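PDB 1I9Z: phosphatidylinositol phosphate phosphatase from Schizosaccharomyces pombe, which removes the 5-phosphate from soluble and lipid inositol phosphates, work done by the catalytic domain that this chain represents. Local coordinates for residues K80-E83 with W84-C87; S38-T41 with K42-N45; Y174-R177 with D178-R182; D235-N238 with K239-T243. All coordinates share one frame; numbering follows the deposited sequence.

Interaction 1: residues K80-E83 with W84-C87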
loop_
_atom_site.group_PDB
_atom_site.type_symbol
_atom_site.label_atom_id
_atom_site.label_comp_id
_atom_site.label_asym_id
_atom_site.label_seq_id
_atom_site.Cartn_x
_atom_site.Cartn_y
_atom_site.Cartn_z
ATOM N N LYS A 80 17.757 -10.987 -8.686
ATOM C CA LYS A 80 16.451 -11.244 -9.292
ATOM C C LYS A 80 15.552 -10.038 -9.068
ATOM O O LYS A 80 14.834 -9.634 -9.963
ATOM C CB LYS A 80 15.825 -12.503 -8.716
ATOM C CG LYS A 80 16.313 -13.804 -9.425
ATOM C CD LYS A 80 15.916 -15.041 -8.598
ATOM C CE LYS A 80 16.448 -16.334 -9.231
ATOM N NZ LYS A 80 15.777 -16.619 -10.543
ATOM N N ARG A 81 15.667 -9.430 -7.888
ATOM C CA ARG A 81 14.855 -8.221 -7.610
ATOM C C ARG A 81 15.243 -7.110 -8.618
ATOM O O ARG A 81 14.400 -6.439 -9.196
ATOM C CB ARG A 81 15.137 -7.708 -6.184
ATOM C CG ARG A 81 14.298 -6.473 -5.937
ATOM C CD ARG A 81 14.768 -5.795 -4.692
ATOM N NE ARG A 81 15.902 -4.922 -5.013
ATOM C CZ ARG A 81 17.043 -4.937 -4.320
ATOM N NH1 ARG A 81 17.205 -5.780 -3.306
ATOM N NH2 ARG A 81 17.993 -4.055 -4.599
ATOM N N ARG A 82 16.544 -6.954 -8.881
ATOM C CA ARG A 82 16.942 -5.933 -9.813
ATOM C C ARG A 82 16.472 -6.176 -11.242
ATOM O O ARG A 82 16.329 -5.209 -11.977
ATOM C CB ARG A 82 18.478 -5.749 -9.775
ATOM C CG ARG A 82 18.874 -5.072 -8.469
ATOM C CD ARG A 82 20.395 -4.909 -8.238
ATOM N NE ARG A 82 20.541 -4.093 -7.023
ATOM C CZ ARG A 82 21.417 -4.308 -6.046
ATOM N NH1 ARG A 82 22.258 -5.348 -6.132
ATOM N NH2 ARG A 82 21.444 -3.474 -5.001
ATOM N N GLU A 83 16.263 -7.430 -11.623
ATOM C CA GLU A 83 15.757 -7.727 -12.991
ATOM C C GLU A 83 14.309 -7.193 -13.088
ATOM O O GLU A 83 13.874 -6.636 -14.092
ATOM C CB GLU A 83 15.727 -9.226 -13.225
ATOM C CG GLU A 83 17.116 -9.862 -13.443
ATOM C CD GLU A 83 17.001 -11.377 -13.596
ATOM O OE1 GLU A 83 16.279 -11.803 -14.521
ATOM O OE2 GLU A 83 17.608 -12.132 -12.798
ATOM N N TRP A 84 13.543 -7.415 -12.008
ATOM C CA TRP A 84 12.184 -6.912 -11.971
ATOM C C TRP A 84 12.205 -5.387 -11.990
ATOM O O TRP A 84 11.415 -4.772 -12.703
ATOM C CB TRP A 84 11.450 -7.429 -10.692
ATOM C CG TRP A 84 11.069 -8.826 -10.872
ATOM C CD1 TRP A 84 11.615 -9.916 -10.271
ATOM C CD2 TRP A 84 9.984 -9.293 -11.671
ATOM N NE1 TRP A 84 10.906 -11.041 -10.620
ATOM C CE2 TRP A 84 9.908 -10.688 -11.495
ATOM C CE3 TRP A 84 9.060 -8.654 -12.525
ATOM C CZ2 TRP A 84 8.933 -11.502 -12.142
ATOM C CZ3 TRP A 84 8.062 -9.457 -13.164
ATOM C CH2 TRP A 84 8.029 -10.871 -12.958
ATOM N N GLU A 85 13.090 -4.772 -11.205
ATOM C CA GLU A 85 13.189 -3.302 -11.226
ATOM C C GLU A 85 13.443 -2.791 -12.632
ATOM O O GLU A 85 12.869 -1.783 -13.072
ATOM C CB GLU A 85 14.355 -2.773 -10.334
ATOM C CG GLU A 85 14.115 -3.099 -8.838
ATOM C CD GLU A 85 15.278 -2.737 -7.936
ATOM O OE1 GLU A 85 16.281 -2.180 -8.425
ATOM O OE2 GLU A 85 15.202 -3.011 -6.728
ATOM N N SER A 86 14.400 -3.432 -13.299
ATOM C CA SER A 86 14.725 -2.991 -14.647
ATOM C C SER A 86 13.507 -3.194 -15.549
ATOM O O SER A 86 13.244 -2.354 -16.454
ATOM C CB SER A 86 15.932 -3.834 -15.180
ATOM O OG SER A 86 16.060 -3.643 -16.574
ATOM N N CYS A 87 12.786 -4.306 -15.359
ATOM C CA CYS A 87 11.601 -4.529 -16.211
ATOM C C CYS A 87 10.506 -3.490 -15.988
ATOM O O CYS A 87 9.904 -2.979 -16.937
ATOM C CB CYS A 87 11.003 -5.930 -16.035
ATOM S SG CYS A 87 11.999 -7.270 -16.700
HETATM O O HOH W 1 18.329 -2.032 -6.721
#
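The Arg81 guanidinium takes its partners at its edge: the carboxylate carbon CD of Glu85 and the oxygen of water 1 lie near its plane. The two flat groups are turned 30° against each other, and NE, held 2.7 Å from Glu85 OE2, approaches that oxygen from above the carboxylate plane. Water 1 also sits at the edge of the Arg82 guanidinium. It accepts from Arg81 NH2 and Arg82 NE and donates to Glu85 OE1 over 2.7 Å, so one carboxylate gathers both arginines, Arg81 directly and through the water, Arg82 through the water. The Trp84 ring stands obliquely to the preceding turn, its CD1 lying 3.2 Å from Lys80 O.

Arg81 reaches forward to the next turn, its CG anti to the backbone N (chi1 180°) and beside the carbonyl carbon, and the bend at chi3 turns NE to Glu85. Glu85 OE2 also pairs with Ser107 OG, while Arg81 NH1 reaches Gln109 OE1, tying the salt bridge to strand 102-110. A leucine in place of Glu85 would probably leave Arg81 NE and Ser107 without their common partner and set the guanidinium freer to turn. Trp84, the large apolar residue, faces inward to Phe62, Leu34 and Ala39.

Beneath, backbone bonds such as Glu85 N to Arg81 O (2.9 Å) run regularly. This is an i to i+4 salt bridge on the sheet-facing side of helix 78-94, which packs on strands 102-110 and 113-120 of the DNase I-like fold.

Interaction 2: residues S38-T41 with K42-N45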
loop_
_atom_site.group_PDB
_atom_site.type_symbol
_atom_site.label_atom_id
_atom_site.label_comp_id
_atom_site.label_asym_id
_atom_site.label_seq_id
_atom_site.Cartn_x
_atom_site.Cartn_y
_atom_site.Cartn_z
ATOM N N SER A 38 10.156 -15.959 -13.611
ATOM C CA SER A 38 11.108 -14.991 -14.165
ATOM C C SER A 38 10.614 -13.595 -14.493
ATOM O O SER A 38 9.526 -13.412 -14.985
ATOM C CB SER A 38 11.705 -15.549 -15.469
ATOM O OG SER A 38 12.095 -16.889 -15.249
ATOM N N ALA A 39 11.488 -12.625 -14.281
ATOM C CA ALA A 39 11.248 -11.234 -14.576
ATOM C C ALA A 39 10.895 -11.092 -16.039
ATOM O O ALA A 39 11.474 -11.782 -16.883
ATOM C CB ALA A 39 12.510 -10.432 -14.294
ATOM N N THR A 40 9.976 -10.187 -16.365
ATOM C CA THR A 40 9.592 -9.991 -17.780
ATOM C C THR A 40 8.959 -8.624 -17.870
ATOM O O THR A 40 8.415 -8.143 -16.871
ATOM C CB THR A 40 8.560 -11.086 -18.233
ATOM O OG1 THR A 40 8.059 -10.770 -19.559
ATOM C CG2 THR A 40 7.360 -11.168 -17.241
ATOM N N THR A 41 9.014 -7.978 -19.045
ATOM C CA THR A 41 8.384 -6.681 -19.213
ATOM C C THR A 41 6.969 -6.921 -19.713
ATOM O O THR A 41 6.241 -5.981 -19.944
ATOM C CB THR A 41 9.085 -5.842 -20.306
ATOM O OG1 THR A 41 9.148 -6.641 -21.499
ATOM C CG2 THR A 41 10.522 -5.520 -19.898
ATOM N N LYS A 42 6.571 -8.164 -19.876
ATOM C CA LYS A 42 5.222 -8.411 -20.402
ATOM C C LYS A 42 4.210 -8.350 -19.245
ATOM O O LYS A 42 3.593 -9.354 -18.905
ATOM C CB LYS A 42 5.131 -9.783 -21.083
ATOM C CG LYS A 42 6.108 -9.971 -22.251
ATOM C CD LYS A 42 5.599 -9.279 -23.467
ATOM C CE LYS A 42 5.938 -7.806 -23.469
ATOM N NZ LYS A 42 5.818 -7.231 -24.877
ATOM N N LEU A 43 4.005 -7.136 -18.750
ATOM C CA LEU A 43 3.087 -6.867 -17.622
ATOM C C LEU A 43 2.091 -5.787 -17.938
ATOM O O LEU A 43 1.483 -5.187 -17.039
ATOM C CB LEU A 43 3.939 -6.376 -16.445
ATOM C CG LEU A 43 5.194 -7.182 -16.077
ATOM C CD1 LEU A 43 6.014 -6.429 -15.005
ATOM C CD2 LEU A 43 4.769 -8.566 -15.514
ATOM N N GLU A 44 1.924 -5.450 -19.219
ATOM C CA GLU A 44 1.042 -4.321 -19.560
ATOM C C GLU A 44 -0.364 -4.371 -18.932
ATOM O O GLU A 44 -0.903 -3.341 -18.519
ATOM C CB GLU A 44 0.896 -4.236 -21.108
ATOM C CG GLU A 44 2.216 -4.538 -21.913
ATOM C CD GLU A 44 2.862 -5.979 -21.774
ATOM O OE1 GLU A 44 2.216 -7.088 -21.855
ATOM O OE2 GLU A 44 4.114 -5.966 -21.608
ATOM N N ASN A 45 -0.957 -5.546 -18.946
ATOM C CA ASN A 45 -2.328 -5.753 -18.427
ATOM C C ASN A 45 -2.397 -5.477 -16.939
ATOM O O ASN A 45 -3.462 -5.129 -16.389
ATOM C CB ASN A 45 -2.785 -7.196 -18.725
ATOM C CG ASN A 45 -3.051 -7.416 -20.236
ATOM O OD1 ASN A 45 -3.126 -8.576 -20.733
ATOM N ND2 ASN A 45 -3.198 -6.285 -20.984
HETATM O O HOH W 2 6.515 -4.881 -22.788
#
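Thr41, Lys42 and Leu43 form an inverse gamma turn centred on Lys42, and Thr40 supports it from just before; the turn leads into helix 44-47 with Leu43 at the N-cap position. One hydrogen bond closes the turn: Leu43 N donates to Thr41 O at 2.8 Å, a weak bond with an N-H...O angle of only 139°, as expected in so tight a turn. A second steadies its central amide, Lys42 N being held more squarely by Thr40 OG1, at 3.0 Å and 163°; a chi1 of 172° swings this hydroxyl beside its own carbonyl carbon, where the amide can find it. A valine in place of Thr40 would probably keep the bulk but leave Lys42 N without this acceptor, making the turn less fixed.

Leu43 supplies the van der Waals packing: CG and CD1 lie against the carbonyl oxygen of Thr40, and the methyl-to-methyl contact is CD2 with Thr40 CG2 at 4.1 Å. Burial suits this leucine, which also touches Leu91 of helix 78-94 and Leu301.

Charge and solvent occupy the exposed side. Lys42, bent at chi2 and chi3, brings NZ to a long salt bridge with Glu44 OE2 at 3.9 Å. Water 2 donates to Glu44 OE2 over 2.9 Å, and its link to Thr41 OG1 is weak at 3.4 Å.

Interaction 3: residues Y174-R177 with D178-R182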
loop_
_atom_site.group_PDB
_atom_site.type_symbol
_atom_site.label_atom_id
_atom_site.label_comp_id
_atom_site.label_asym_id
_atom_site.label_seq_id
_atom_site.Cartn_x
_atom_site.Cartn_y
_atom_site.Cartn_z
ATOM N N TYR A 174 -5.244 -18.618 10.849
ATOM C CA TYR A 174 -5.408 -17.192 10.788
ATOM C C TYR A 174 -4.939 -16.578 12.107
ATOM O O TYR A 174 -4.551 -15.403 12.115
ATOM C CB TYR A 174 -6.852 -16.771 10.421
ATOM C CG TYR A 174 -7.903 -17.171 11.428
ATOM C CD1 TYR A 174 -8.044 -16.456 12.623
ATOM C CD2 TYR A 174 -8.726 -18.286 11.217
ATOM C CE1 TYR A 174 -8.990 -16.860 13.607
ATOM C CE2 TYR A 174 -9.670 -18.692 12.199
ATOM C CZ TYR A 174 -9.783 -17.982 13.384
ATOM O OH TYR A 174 -10.624 -18.428 14.421
ATOM N N ASP A 175 -4.880 -17.346 13.201
ATOM C CA ASP A 175 -4.342 -16.701 14.439
ATOM C C ASP A 175 -2.849 -16.336 14.201
ATOM O O ASP A 175 -2.346 -15.321 14.689
ATOM C CB ASP A 175 -4.382 -17.631 15.649
ATOM C CG ASP A 175 -5.790 -17.883 16.148
ATOM O OD1 ASP A 175 -6.673 -17.034 15.946
ATOM O OD2 ASP A 175 -5.990 -18.942 16.778
ATOM N N GLU A 176 -2.153 -17.176 13.461
ATOM C CA GLU A 176 -0.737 -16.862 13.206
ATOM C C GLU A 176 -0.635 -15.624 12.272
ATOM O O GLU A 176 0.255 -14.791 12.452
ATOM C CB GLU A 176 -0.025 -18.058 12.600
ATOM C CG GLU A 176 1.498 -17.784 12.469
ATOM C CD GLU A 176 2.290 -18.950 11.861
ATOM O OE1 GLU A 176 1.697 -20.041 11.603
ATOM O OE2 GLU A 176 3.514 -18.733 11.632
ATOM N N ARG A 177 -1.498 -15.509 11.254
ATOM C CA ARG A 177 -1.457 -14.296 10.435
ATOM C C ARG A 177 -1.785 -13.076 11.305
ATOM O O ARG A 177 -1.226 -11.983 11.142
ATOM C CB ARG A 177 -2.496 -14.401 9.278
ATOM C CG ARG A 177 -2.085 -15.472 8.259
ATOM C CD ARG A 177 -3.051 -15.528 7.096
ATOM N NE ARG A 177 -4.138 -16.526 7.279
ATOM C CZ ARG A 177 -3.975 -17.853 7.076
ATOM N NH1 ARG A 177 -5.002 -18.713 7.194
ATOM N NH2 ARG A 177 -2.771 -18.359 6.823
ATOM N N ASP A 178 -2.740 -13.209 12.222
ATOM C CA ASP A 178 -3.046 -12.004 13.032
ATOM C C ASP A 178 -1.804 -11.603 13.875
ATOM O O ASP A 178 -1.511 -10.442 14.076
ATOM C CB ASP A 178 -4.214 -12.289 13.997
ATOM C CG ASP A 178 -5.543 -12.421 13.308
ATOM O OD1 ASP A 178 -6.535 -12.721 14.066
ATOM O OD2 ASP A 178 -5.672 -12.235 12.038
ATOM N N HIS A 179 -1.106 -12.623 14.354
ATOM C CA HIS A 179 0.089 -12.421 15.154
ATOM C C HIS A 179 1.146 -11.728 14.275
ATOM O O HIS A 179 1.929 -10.873 14.745
ATOM C CB HIS A 179 0.618 -13.765 15.602
ATOM C CG HIS A 179 1.992 -13.680 16.183
ATOM N ND1 HIS A 179 3.106 -14.203 15.555
ATOM C CD2 HIS A 179 2.426 -13.130 17.337
ATOM C CE1 HIS A 179 4.178 -13.988 16.313
ATOM N NE2 HIS A 179 3.788 -13.335 17.400
ATOM N N ASP A 180 1.198 -12.124 13.002
ATOM C CA ASP A 180 2.167 -11.511 12.085
ATOM C C ASP A 180 1.848 -10.031 11.898
ATOM O O ASP A 180 2.740 -9.177 11.815
ATOM C CB ASP A 180 2.146 -12.202 10.695
ATOM C CG ASP A 180 2.796 -13.555 10.693
ATOM O OD1 ASP A 180 3.453 -13.908 11.687
ATOM O OD2 ASP A 180 2.638 -14.315 9.703
ATOM N N TYR A 181 0.561 -9.706 11.811
ATOM C CA TYR A 181 0.164 -8.332 11.705
ATOM C C TYR A 181 0.692 -7.553 12.897
ATOM O O TYR A 181 1.309 -6.482 12.756
ATOM C CB TYR A 181 -1.386 -8.208 11.718
ATOM C CG TYR A 181 -1.825 -6.792 11.992
ATOM C CD1 TYR A 181 -1.792 -5.837 11.010
ATOM C CD2 TYR A 181 -2.092 -6.373 13.315
ATOM C CE1 TYR A 181 -1.992 -4.476 11.309
ATOM C CE2 TYR A 181 -2.272 -5.053 13.638
ATOM C CZ TYR A 181 -2.213 -4.097 12.620
ATOM O OH TYR A 181 -2.285 -2.791 12.910
ATOM N N ARG A 182 0.451 -8.086 14.096
ATOM C CA ARG A 182 0.871 -7.351 15.280
ATOM C C ARG A 182 2.377 -7.190 15.359
ATOM O O ARG A 182 2.857 -6.136 15.772
ATOM C CB ARG A 182 0.380 -8.053 16.548
ATOM C CG ARG A 182 -1.152 -8.089 16.631
ATOM C CD ARG A 182 -1.546 -8.613 18.058
ATOM N NE ARG A 182 -2.271 -9.872 18.023
ATOM C CZ ARG A 182 -1.697 -11.047 17.891
ATOM N NH1 ARG A 182 -0.395 -11.110 17.776
ATOM N NH2 ARG A 182 -2.381 -12.149 17.886
HETATM O O HOH W 3 -6.133 -14.282 16.209
#
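Asp178 lays its carboxylate beside the carbonyl of Tyr174 one turn earlier, CG coming 3.4 Å from Tyr174 O, while OD1 stands at the edge of the tyrosine ring, 4.3 Å from Tyr174 CD1. Its chi1 of -71° places CG anti to the carbonyl carbon, beside the backbone N, which directs the carboxylate back to the preceding turn. Asp180 repeats the placement against Glu176, its CG 3.3 Å from Glu176 O. The backbone bond between Asp178 N and Tyr174 O, 2.8 Å long, opens an unbroken run of i to i+4 bonds at the start of helix 174-187, the crossover helix of a beta-alpha-beta unit between strands 158-166 and 201-205.

Asp178 and Asp180 each have a hydrogen-bond partner beyond the helix: Asp178 OD2 meets Tyr210 OH, and Asp180 OD2 accepts from Ala168 N. Buried Arg177 donates to Ala168 O and Gly170 O and makes a cation-pi contact with Tyr210, which is consistent with a part in holding the loop that carries Gly170, part of the inositol bisphosphate pocket.

Asp175 OD1 and Asp178 OD1 are 4.7 Å apart, and water 3 donates to both. A bridging water and the nearby helix N-terminus would probably ease the repulsion between these two acids, which suits acidic residues to the first turns.

Interaction 4: residues D235-N238 with K239-T243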
loop_
_atom_site.group_PDB
_atom_site.type_symbol
_atom_site.label_atom_id
_atom_site.label_comp_id
_atom_site.label_asym_id
_atom_site.label_seq_id
_atom_site.Cartn_x
_atom_site.Cartn_y
_atom_site.Cartn_z
ATOM N N ASP A 235 -14.621 -15.157 4.321
ATOM C CA ASP A 235 -13.209 -14.705 4.200
ATOM C C ASP A 235 -12.647 -14.400 5.580
ATOM O O ASP A 235 -13.252 -13.618 6.348
ATOM C CB ASP A 235 -13.139 -13.467 3.325
ATOM C CG ASP A 235 -11.759 -12.820 3.334
ATOM O OD1 ASP A 235 -10.830 -13.433 2.796
ATOM O OD2 ASP A 235 -11.637 -11.709 3.862
ATOM N N GLN A 236 -11.506 -15.020 5.899
ATOM C CA GLN A 236 -10.864 -14.803 7.234
ATOM C C GLN A 236 -10.391 -13.380 7.460
ATOM O O GLN A 236 -10.513 -12.857 8.555
ATOM C CB GLN A 236 -9.670 -15.744 7.385
ATOM C CG GLN A 236 -10.083 -17.237 7.478
ATOM C CD GLN A 236 -8.885 -18.096 7.326
ATOM O OE1 GLN A 236 -7.791 -17.586 7.004
ATOM N NE2 GLN A 236 -9.039 -19.406 7.551
ATOM N N LEU A 237 -9.876 -12.698 6.433
ATOM C CA LEU A 237 -9.420 -11.347 6.703
ATOM C C LEU A 237 -10.586 -10.393 7.109
ATOM O O LEU A 237 -10.463 -9.611 8.086
ATOM C CB LEU A 237 -8.686 -10.760 5.489
ATOM C CG LEU A 237 -8.200 -9.293 5.741
ATOM C CD1 LEU A 237 -7.213 -9.256 6.930
ATOM C CD2 LEU A 237 -7.465 -8.721 4.530
ATOM N N ASN A 238 -11.690 -10.445 6.346
ATOM C CA ASN A 238 -12.870 -9.634 6.650
ATOM C C ASN A 238 -13.325 -9.906 8.080
ATOM O O ASN A 238 -13.663 -8.947 8.851
ATOM C CB ASN A 238 -14.004 -9.983 5.677
ATOM C CG ASN A 238 -15.342 -9.281 6.040
ATOM O OD1 ASN A 238 -15.453 -8.074 6.001
ATOM N ND2 ASN A 238 -16.326 -10.068 6.380
ATOM N N LYS A 239 -13.322 -11.179 8.440
ATOM C CA LYS A 239 -13.802 -11.602 9.773
ATOM C C LYS A 239 -12.925 -10.998 10.847
ATOM O O LYS A 239 -13.472 -10.425 11.794
ATOM C CB LYS A 239 -13.850 -13.133 9.910
ATOM C CG LYS A 239 -14.439 -13.694 11.247
ATOM C CD LYS A 239 -14.328 -15.267 11.219
ATOM C CE LYS A 239 -14.775 -16.029 12.480
ATOM N NZ LYS A 239 -14.045 -17.397 12.605
ATOM N N GLN A 240 -11.595 -11.076 10.693
ATOM C CA GLN A 240 -10.666 -10.502 11.706
ATOM C C GLN A 240 -10.597 -8.988 11.695
ATOM O O GLN A 240 -10.352 -8.381 12.750
ATOM C CB GLN A 240 -9.261 -11.043 11.572
ATOM C CG GLN A 240 -9.223 -12.563 11.583
ATOM C CD GLN A 240 -9.836 -13.134 12.836
ATOM O OE1 GLN A 240 -9.236 -13.101 13.924
ATOM N NE2 GLN A 240 -11.029 -13.656 12.697
ATOM N N MET A 241 -10.809 -8.349 10.552
ATOM C CA MET A 241 -10.811 -6.902 10.554
ATOM C C MET A 241 -12.093 -6.389 11.244
ATOM O O MET A 241 -12.065 -5.343 11.915
ATOM C CB MET A 241 -10.732 -6.333 9.125
ATOM C CG MET A 241 -9.269 -6.535 8.541
ATOM S SD MET A 241 -9.165 -5.898 6.896
ATOM C CE MET A 241 -9.501 -4.137 7.163
ATOM N N LEU A 242 -13.202 -7.093 11.062
ATOM C CA LEU A 242 -14.462 -6.646 11.663
ATOM C C LEU A 242 -14.403 -6.527 13.184
ATOM O O LEU A 242 -15.075 -5.654 13.791
ATOM C CB LEU A 242 -15.615 -7.573 11.251
ATOM C CG LEU A 242 -16.015 -7.211 9.800
ATOM C CD1 LEU A 242 -17.214 -8.042 9.379
ATOM C CD2 LEU A 242 -16.346 -5.674 9.661
ATOM N N THR A 243 -13.622 -7.395 13.795
ATOM C CA THR A 243 -13.459 -7.361 15.246
ATOM C C THR A 243 -12.369 -6.396 15.756
ATOM O O THR A 243 -12.135 -6.314 16.969
ATOM C CB THR A 243 -13.087 -8.728 15.721
ATOM O OG1 THR A 243 -11.720 -8.958 15.413
ATOM C CG2 THR A 243 -13.928 -9.784 15.001
#
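Met241 folds back over Leu237 one turn earlier. Its CB lies 3.4 Å from Leu237 O; CG, 3.3 Å from the same Leu237 O, also touches Leu237 CD1; and SD settles on the branch point, 3.7 Å from Leu237 CG. A bend about the CG-SD bond (chi3 63°) turns CE off from the leucine. The two side chains cross at a slant, and Met241 also touches Leu286 of strand 283-288, while Leu237 reaches Phe247 and Tyr210. Flexible methionine and branched leucine suit a face where the helix must fit both its own turn and the strand beside it.

A second i to i+4 pair lies on the more exposed flank. Leu242 CD1 rests 3.7 Å from Asn238 ND2, the amide of Asn238 being brought over by a CG anti to the backbone N (chi1 173°).

Asp235 is the N-cap of helix 236-242. Its OD2 accepts from Asn238 N at 2.8 Å and 163°, the donor lying above the carboxylate plane, and the same oxygen forms a salt bridge with Arg284. Next to it, buried Gln236 uses both ends of its amide: OE1 accepts from Arg211 N, and NE2 donates to Tyr171 O.

The chemistry is thus divided. The Leu237 and Met241 side chains pack on each other and on strand 283-288, whereas the polar first turn caps the helix and fastens it to residues of the inositol bisphosphate pocket.

In the fold
Interactions 1, 3 and 4 lie along helices, interaction 4 with its N-cap, and are partly buried; interaction 2 is a surface turn. The contacts form two neighbourhoods. Interactions 1 and 2 touch, Trp84 CZ2 packing 3.4 Å from Ala39 CA, so the loop before helix 44-47 rests on helix 78-94. Interactions 3 and 4 also touch, bringing helices 174-187 and 236-242 together near the ligand: Arg177 NH1 and Gln236 OE1, 3.0 Å apart, probably share a hydrogen bond. The centres of interactions 1 and 4 are 34 Å apart, on opposite sides of the chain's centre. Chemistry follows place: a salt bridge in 1, hydroxyl and water in 2, carboxylates at a helix start in 3, and sulfur packing with a cap in 4.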